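Local coordinates for transcriptional regulator (Streptococcus dysgalactiae, PDB 4YV9), which binds SHP pheromone peptides as a quorum-sensing receptor and, through its helix-turn-helix region, binds DNA as a transcriptional regulator, at the interface of chains A and B. Residues are numbered along the deposited sequence; one frame, centred on the assembly and turned at random. Chains: chain A/B, Transcriptional regulator.

Contacts 1 and 2 lie in the interface between two copies of Rgg2, with the centres of their C-alpha atoms about 19 Å apart. They share no residue. Contact 1 uses the loop residue A:Leu219 and the start of helix 221-238 in chain A and the start of helix 221-236 in chain B, with helix 179-197 of chain B beside them; contact 2 pairs the segment before helix 179-197 of chain A with the loop residue B:His70 and the start of helix 72-85 of chain B. Because the interface is two-fold symmetric, each has a twin with the chains exchanged. Contact 1 thus joins equivalent helix starts, contact 2 different elements.

Contact 1: the interface of chains A and B. Residues chain A 219, 221; chain B 186, 222.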
# COMPACT_ATOMS: atom_id res chain seq x y z
N LEU A 219 -8.70 6.77 1.52
CA LEU A 219 -8.26 7.66 2.60
C LEU A 219 -7.26 8.63 1.98
O LEU A 219 -7.62 9.75 1.64
CB LEU A 219 -7.64 6.88 3.76
CG LEU A 219 -8.63 6.12 4.63
CD1 LEU A 219 -7.90 5.21 5.59
CD2 LEU A 219 -9.52 7.10 5.39
N PHE A 221 -4.81 10.60 2.86
CA PHE A 221 -4.83 11.95 3.39
C PHE A 221 -3.63 12.78 2.90
O PHE A 221 -3.75 13.99 2.72
CB PHE A 221 -4.85 11.92 4.91
CG PHE A 221 -6.25 11.88 5.52
CD1 PHE A 221 -7.30 11.29 4.86
CD2 PHE A 221 -6.47 12.45 6.76
CE1 PHE A 221 -8.58 11.27 5.43
CE2 PHE A 221 -7.74 12.44 7.35
CZ PHE A 221 -8.79 11.85 6.68
N GLN B 186 -3.26 1.09 12.27
CA GLN B 186 -4.65 1.41 12.59
C GLN B 186 -5.16 0.61 13.79
O GLN B 186 -5.79 1.18 14.68
CB GLN B 186 -5.53 1.17 11.36
CG GLN B 186 -5.30 2.22 10.27
CD GLN B 186 -5.85 1.83 8.90
OE1 GLN B 186 -6.22 0.67 8.66
NE2 GLN B 186 -5.88 2.79 7.98
N TYR B 222 -3.57 9.85 7.42
CA TYR B 222 -4.81 9.54 8.12
C TYR B 222 -4.51 9.04 9.53
O TYR B 222 -5.10 9.47 10.51
CB TYR B 222 -5.65 8.51 7.37
CG TYR B 222 -6.76 7.96 8.22
CD1 TYR B 222 -7.82 8.79 8.62
CD2 TYR B 222 -6.76 6.65 8.66
CE1 TYR B 222 -8.85 8.31 9.40
CE2 TYR B 222 -7.79 6.16 9.45
CZ TYR B 222 -8.83 6.99 9.81
OH TYR B 222 -9.86 6.53 10.60
O HOH W 1 -3.70 8.33 4.66
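The N-terminal ends of two equivalent helices, 221-238 of chain A and 221-236 of chain B, meet here within the helical repeat domain, where A:Phe221 and A:Leu219, the latter in the loop leading into the chain A helix, pack against B:Tyr222. The two aromatic rings stand edge-to-face, with planes 76° apart and centroids separated by 5.3 Å. B:Tyr222 presents its CD1 edge to one face of A:Phe221, displaced toward the rim on the CE2 and CZ side; A:Phe221 CZ lies 3.8 Å from B:Tyr222 CD1. At its root, the phenylalanine ring also rests on the tyrosine backbone, with A:Phe221 CD2 3.6 Å from B:Tyr222 CA.

A:Leu219 covers a face of the tyrosine ring with both branches of its isobutyl group. Its CD2 methyl sits over the ring centre, 4.0 Å above the plane, while A:Leu219 CD1 reaches B:Tyr222 CD2 at 3.6 Å. With CG opposite the backbone N (chi1 167°), the tyrosine ring is carried out to the leucine; chi2 then turns its face to the methyls. From the opposite direction, the extended chain of B:Gln186 brings its amide NE2 to 4.0 Å from A:Leu219 CD1, a van der Waals approach beside the methyl.

Water 1 joins the two helix starts: it lies 3.1 Å from the backbone N of A:Phe221 and 3.2 Å from that of B:Tyr222, with angles near 155° at both hydrogens. The patch hides 94 Å² of protein surface, with B:Tyr222 contributing the largest share. Its combination of aromatic packing and a water bridge probably helps set the register of the two repeat domains in the two-fold dimer of the deposited assembly, which may be the functional one.

Contact 2: the interface of chains A and B. Residues chain A 175-176; chain B 70, 74.
Helical backbone torsions at A:Glu175 and A:Gln176, in the segment preceding helix 179-197, face an extended B:His70 and a helical B:Phe74 near the start of helix 72-85. The polar link runs from B:His70 NE2 to the carboxylate oxygen A:Glu175 OE1, a hydrogen bond of 2.8 Å with 144° at the hydrogen. The oxygen lies close to the imidazole plane, at the NE2 edge of the ring, whereas the histidine approaches from above the carboxylate plane, 49° out of it. The carboxylate and ring planes are nearly perpendicular. A bend at chi2 (86°) turns the glutamate carboxylate toward the imidazole and leaves its CB facing the phenylalanine.

B:Phe74 fills the apolar part of the patch. Its ring tip packs against the start of the glutamate chain, with B:Phe74 CZ 3.7 Å from A:Glu175 CB. Farther along the same ring, B:Phe74 CD1 lies 3.9 Å from the amide nitrogen A:Gln176 NE2; amide and ring planes are steeply inclined to each other, so the groups do not stack flat. The glutamate contact thus combines a directed polar end with an apolar root, and the patch hides 148 Å² of surface. In the fold, it joins a connection between helices of one subunit's repeat domain to the loop before helix 72-85, and the start of that helix, in the other.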
# COMPACT_ATOMS: atom_id res chain seq x y z
N GLU A 175 -6.99 -4.28 -5.76
CA GLU A 175 -7.68 -3.79 -4.59
C GLU A 175 -6.90 -4.10 -3.32
O GLU A 175 -6.91 -3.31 -2.38
CB GLU A 175 -9.09 -4.38 -4.50
CG GLU A 175 -10.03 -3.91 -5.60
CD GLU A 175 -9.94 -4.75 -6.87
OE1 GLU A 175 -9.10 -5.68 -6.92
OE2 GLU A 175 -10.72 -4.48 -7.81
N GLN A 176 -6.20 -5.23 -3.31
CA GLN A 176 -5.37 -5.60 -2.17
C GLN A 176 -4.14 -4.71 -2.02
O GLN A 176 -3.76 -4.33 -0.92
CB GLN A 176 -4.92 -7.06 -2.26
CG GLN A 176 -4.04 -7.42 -1.07
CD GLN A 176 -4.80 -7.32 0.25
OE1 GLN A 176 -4.76 -6.28 0.93
NE2 GLN A 176 -5.44 -8.41 0.65
N HIS B 70 -9.96 -13.08 -6.93
CA HIS B 70 -9.30 -12.93 -5.64
C HIS B 70 -9.46 -14.17 -4.78
O HIS B 70 -10.24 -15.07 -5.10
CB HIS B 70 -9.82 -11.70 -4.90
CG HIS B 70 -9.47 -10.40 -5.55
ND1 HIS B 70 -8.19 -10.11 -6.00
CD2 HIS B 70 -10.21 -9.30 -5.82
CE1 HIS B 70 -8.17 -8.90 -6.52
NE2 HIS B 70 -9.38 -8.39 -6.42
N PHE B 74 -10.57 -12.78 0.55
CA PHE B 74 -10.89 -11.47 0.01
C PHE B 74 -12.31 -11.47 -0.59
O PHE B 74 -13.00 -10.45 -0.58
CB PHE B 74 -9.86 -11.05 -1.05
CG PHE B 74 -9.85 -9.57 -1.33
CD1 PHE B 74 -9.19 -8.69 -0.49
CD2 PHE B 74 -10.53 -9.06 -2.43
CE1 PHE B 74 -9.19 -7.33 -0.74
CE2 PHE B 74 -10.53 -7.71 -2.69
CZ PHE B 74 -9.86 -6.84 -1.85